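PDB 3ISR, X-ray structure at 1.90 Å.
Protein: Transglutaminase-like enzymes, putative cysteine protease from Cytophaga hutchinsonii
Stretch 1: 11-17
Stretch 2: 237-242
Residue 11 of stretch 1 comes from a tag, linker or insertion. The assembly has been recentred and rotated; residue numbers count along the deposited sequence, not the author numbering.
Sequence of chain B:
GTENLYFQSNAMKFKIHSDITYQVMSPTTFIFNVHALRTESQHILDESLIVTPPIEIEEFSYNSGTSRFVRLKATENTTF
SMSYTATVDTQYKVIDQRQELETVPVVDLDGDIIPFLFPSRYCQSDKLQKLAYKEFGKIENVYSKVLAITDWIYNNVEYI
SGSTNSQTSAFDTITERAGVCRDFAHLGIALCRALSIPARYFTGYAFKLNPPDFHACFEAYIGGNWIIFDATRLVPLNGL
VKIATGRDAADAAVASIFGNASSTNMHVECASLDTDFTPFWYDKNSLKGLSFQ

Stretch 1, residues 11-17: AMKFKIH
Stretch 2, residues 237-242: LNGLVK

The two segments, 224 residues apart at their closest touching pair, meet in a contact to which stretch 1 contributes side chains, stretch 2 both side chains and the backbone of Asn238 and Gly239; no hydrogen bond crosses between them. Stretch 1 is a β-strand from Met12 to His17 that continues later in the chain. Stretch 2 begins with a 3-10 segment, Leu237 to Asn238 to Gly239 (phi/psi -64/-29°, -83/1° and -93/9°), and opens at Leu240 into a strand that also runs on beyond Lys242. The end-to-end directions of the touching parts differ by 40°, so the chains advance in broadly the same sense. The register places Met12 against Gly239, with their CA atoms 8.4 Å apart, and Phe14 against Val241, with CA to CA 7.9 Å. These separations leave room for a layer of side chains between the backbones, and 261 Å² of surface is buried, both sides summed.

Ala11, which derives from the expression tag, has phi/psi of -59/120° and lies out of reach of stretch 2. The strand begins with Met12 (-93/126°), present as selenomethionine, whose CA-to-CB bond points toward stretch 2. Its side chain takes an m, m, m conformation (-46°, -67°, -80°), and Met12 CE comes to 4.1 Å from Asn238 ND2. This is a van der Waals approach; the Asn238 amide, with chi1 p at 57° and chi2 at -21°, has its hydrogen-bonding partners elsewhere in the structure.

Lys13 (-106/134°) points away, in keeping with the alternation of an extended strand, and is modelled only as far as CB. Phe14 (-134/153°) turns back toward stretch 2 with chi1 m at -62° and chi2 at -87°, and its buried ring touches Asn238, Gly239 and Val241, passing over Leu240. Phe14 CZ lies 3.8 Å from Asn238 O and 4.0 Å from Gly239 CA, so the tip of the ring packs against the backbone of the 3-10 segment. Glycine presents no side chain here, and a CB modelled on Gly239 would point away from stretch 1. Farther back on the ring, Phe14 CD2 meets Val241 CG2 at 3.6 Å, the shortest contact between the stretches. All three neighbours approach the ring obliquely.

Val241 (-115/121°, chi1 t at 176°) directs its CA-to-CB bond toward stretch 1, whereas Leu240 before it (-90/136°, chi1 m, chi2 t) points away. Both valine methyls face stretch 1: Val241 CG2 lies against the Phe14 ring and also 4.2 Å from Ile16 CG2, while Val241 CG1 approaches Ile16 CD1.

Lys15 (-108/128°) again points away and, like Lys13, lacks modelled atoms beyond CB. Ile16 (-122/148°) completes the inward row begun by Met12 and Phe14. With chi1 p at 60° and chi2 t at 176°, its side chain extends so that Ile16 CD1 stands 4.2 Å from Val241 CG1, a looser apolar contact than that made by Phe14. His17 (-151/139°, chi1 t, chi2 -98°) is out of reach, as is Lys242 (-74/132°; t, t, m, t).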

ATOM      1  N   ALA B  11     -36.204  26.453  13.493  1.00 21.35           N
ATOM      2  CA  ALA B  11     -35.026  27.060  12.897  1.00 21.53           C
ATOM      3  C   ALA B  11     -33.947  27.216  13.969  1.00 21.70           C
ATOM      4  O   ALA B  11     -34.161  27.869  14.997  1.00 21.88           O
ATOM      5  CB  ALA B  11     -35.370  28.404  12.264  1.00 21.60           C
HETATM    6  N   MSE B  12     -32.802  26.584  13.729  1.00 21.27           N
HETATM    7  CA  MSE B  12     -31.650  26.679  14.616  1.00 21.33           C
HETATM    8  C   MSE B  12     -30.775  27.808  14.105  1.00 20.03           C
HETATM    9  O   MSE B  12     -30.410  27.821  12.938  1.00 19.79           O
HETATM   10  CB  MSE B  12     -30.855  25.367  14.587  1.00 22.22           C
HETATM   11  CG  MSE B  12     -31.704  24.116  14.694  1.00 25.25           C
HETATM   12 SE   MSE B  12     -32.517  24.023  16.480  1.00 34.06          SE
HETATM   13  CE  MSE B  12     -30.966  23.312  17.452  1.00 29.55           C
ATOM     14  N   LYS B  13     -30.445  28.755  14.975  1.00 18.93           N
ATOM     15  CA  LYS B  13     -29.629  29.906  14.577  1.00 17.91           C
ATOM     16  C   LYS B  13     -28.209  29.803  15.120  1.00 17.15           C
ATOM     17  O   LYS B  13     -28.006  29.469  16.288  1.00 17.16           O
ATOM     18  CB  LYS B  13     -30.290  31.234  15.004  1.00 17.87           C
ATOM     19  N   PHE B  14     -27.233  30.078  14.253  1.00 16.06           N
ATOM     20  CA  PHE B  14     -25.824  30.047  14.618  1.00 15.34           C
ATOM     21  C   PHE B  14     -25.062  31.259  14.103  1.00 14.64           C
ATOM     22  O   PHE B  14     -25.406  31.839  13.065  1.00 14.48           O
ATOM     23  CB  PHE B  14     -25.153  28.777  14.061  1.00 15.39           C
ATOM     24  CG  PHE B  14     -25.732  27.519  14.590  1.00 14.86           C
ATOM     25  CD1 PHE B  14     -25.259  26.972  15.775  1.00 15.43           C
ATOM     26  CD2 PHE B  14     -26.770  26.885  13.917  1.00 15.46           C
ATOM     27  CE1 PHE B  14     -25.810  25.802  16.277  1.00 17.71           C
ATOM     28  CE2 PHE B  14     -27.333  25.724  14.412  1.00 16.00           C
ATOM     29  CZ  PHE B  14     -26.851  25.179  15.594  1.00 17.29           C
ATOM     30  N   LYS B  15     -23.999  31.609  14.811  1.00 14.11           N
ATOM     31  CA  LYS B  15     -23.021  32.549  14.288  1.00 14.57           C
ATOM     32  C   LYS B  15     -21.783  31.734  13.972  1.00 14.63           C
ATOM     33  O   LYS B  15     -21.307  30.976  14.826  1.00 15.19           O
ATOM     34  CB  LYS B  15     -22.674  33.646  15.307  1.00 13.76           C
ATOM     35  N   ILE B  16     -21.271  31.861  12.753  1.00 14.29           N
ATOM     36  CA  ILE B  16     -20.084  31.086  12.361  1.00 14.41           C
ATOM     37  C   ILE B  16     -18.954  32.012  11.929  1.00 14.30           C
ATOM     38  O   ILE B  16     -19.194  33.099  11.396  1.00 14.03           O
ATOM     39  CB  ILE B  16     -20.380  30.033  11.255  1.00 13.99           C
ATOM     40  CG1 ILE B  16     -20.914  30.700   9.987  1.00 15.00           C
ATOM     41  CG2 ILE B  16     -21.311  28.935  11.787  1.00 13.96           C
ATOM     42  CD1 ILE B  16     -21.139  29.712   8.812  1.00 14.42           C
ATOM     43  N   HIS B  17     -17.728  31.575  12.187  1.00 14.12           N
ATOM     44  CA  HIS B  17     -16.550  32.331  11.783  1.00 13.93           C
ATOM     45  C   HIS B  17     -15.372  31.411  11.530  1.00 13.58           C
ATOM     46  O   HIS B  17     -15.129  30.472  12.292  1.00 12.79           O
ATOM     47  CB  HIS B  17     -16.150  33.358  12.849  1.00 14.06           C
ATOM     48  CG  HIS B  17     -14.895  34.109  12.510  1.00 15.92           C
ATOM     49  ND1 HIS B  17     -13.659  33.758  13.010  1.00 17.54           N
ATOM     50  CD2 HIS B  17     -14.683  35.177  11.701  1.00 16.26           C
ATOM     51  CE1 HIS B  17     -12.744  34.589  12.537  1.00 18.25           C
ATOM     52  NE2 HIS B  17     -13.337  35.456  11.736  1.00 18.16           N
ATOM     53  N   LEU B 237     -25.112  16.322  17.015  1.00 16.16           N
ATOM     54  CA  LEU B 237     -25.358  16.280  15.580  1.00 16.20           C
ATOM     55  C   LEU B 237     -26.183  17.476  15.116  1.00 15.99           C
ATOM     56  O   LEU B 237     -26.030  17.928  13.979  1.00 15.93           O
ATOM     57  CB  LEU B 237     -26.042  14.969  15.164  1.00 16.75           C
ATOM     58  CG  LEU B 237     -25.292  13.691  15.554  1.00 17.73           C
ATOM     59  CD1 LEU B 237     -26.123  12.471  15.208  1.00 19.55           C
ATOM     60  CD2 LEU B 237     -23.935  13.653  14.872  1.00 18.33           C
ATOM     61  N   ASN B 238     -27.030  18.003  16.001  1.00 15.03           N
ATOM     62  CA  ASN B 238     -27.870  19.135  15.647  1.00 14.71           C
ATOM     63  C   ASN B 238     -27.157  20.473  15.768  1.00 15.03           C
ATOM     64  O   ASN B 238     -27.766  21.518  15.522  1.00 15.05           O
ATOM     65  CB  ASN B 238     -29.187  19.148  16.459  1.00 14.61           C
ATOM     66  CG  ASN B 238     -28.969  19.164  17.974  1.00 14.57           C
ATOM     67  OD1 ASN B 238     -27.906  18.800  18.483  1.00 15.85           O
ATOM     68  ND2 ASN B 238     -30.006  19.531  18.698  1.00 14.47           N
ATOM     69  N   GLY B 239     -25.884  20.443  16.159  1.00 14.51           N
ATOM     70  CA  GLY B 239     -25.064  21.657  16.209  1.00 14.72           C
ATOM     71  C   GLY B 239     -24.239  21.946  14.957  1.00 15.56           C
ATOM     72  O   GLY B 239     -23.414  22.857  14.959  1.00 15.74           O
ATOM     73  N   LEU B 240     -24.476  21.189  13.882  1.00 14.72           N
ATOM     74  CA  LEU B 240     -23.698  21.331  12.644  1.00 15.53           C
ATOM     75  C   LEU B 240     -24.261  22.328  11.648  1.00 15.41           C
ATOM     76  O   LEU B 240     -25.462  22.357  11.381  1.00 16.59           O
ATOM     77  CB  LEU B 240     -23.542  19.975  11.948  1.00 14.47           C
ATOM     78  CG  LEU B 240     -22.694  18.942  12.685  1.00 15.93           C
ATOM     79  CD1 LEU B 240     -22.973  17.529  12.122  1.00 13.14           C
ATOM     80  CD2 LEU B 240     -21.210  19.271  12.583  1.00 16.85           C
ATOM     81  N   VAL B 241     -23.377  23.139  11.089  1.00 15.17           N
ATOM     82  CA  VAL B 241     -23.739  24.028   9.994  1.00 14.61           C
ATOM     83  C   VAL B 241     -22.973  23.571   8.767  1.00 14.03           C
ATOM     84  O   VAL B 241     -21.732  23.541   8.783  1.00 13.52           O
ATOM     85  CB  VAL B 241     -23.418  25.491  10.343  1.00 14.98           C
ATOM     86  CG1 VAL B 241     -23.697  26.399   9.161  1.00 16.29           C
ATOM     87  CG2 VAL B 241     -24.239  25.920  11.569  1.00 14.26           C
ATOM     88  N   LYS B 242     -23.706  23.225   7.709  1.00 13.26           N
ATOM     89  CA  LYS B 242     -23.121  22.566   6.548  1.00 13.21           C
ATOM     90  C   LYS B 242     -22.299  23.496   5.683  1.00 13.08           C
ATOM     91  O   LYS B 242     -22.755  24.570   5.290  1.00 13.74           O
ATOM     92  CB  LYS B 242     -24.207  21.934   5.668  1.00 13.07           C
ATOM     93  CG  LYS B 242     -23.625  21.160   4.466  1.00 14.37           C
ATOM     94  CD  LYS B 242     -24.726  20.714   3.494  1.00 16.94           C
ATOM     95  CE  LYS B 242     -25.541  19.560   4.061  1.00 19.47           C
ATOM     96  NZ  LYS B 242     -26.628  19.066   3.141  1.00 19.73           N
TER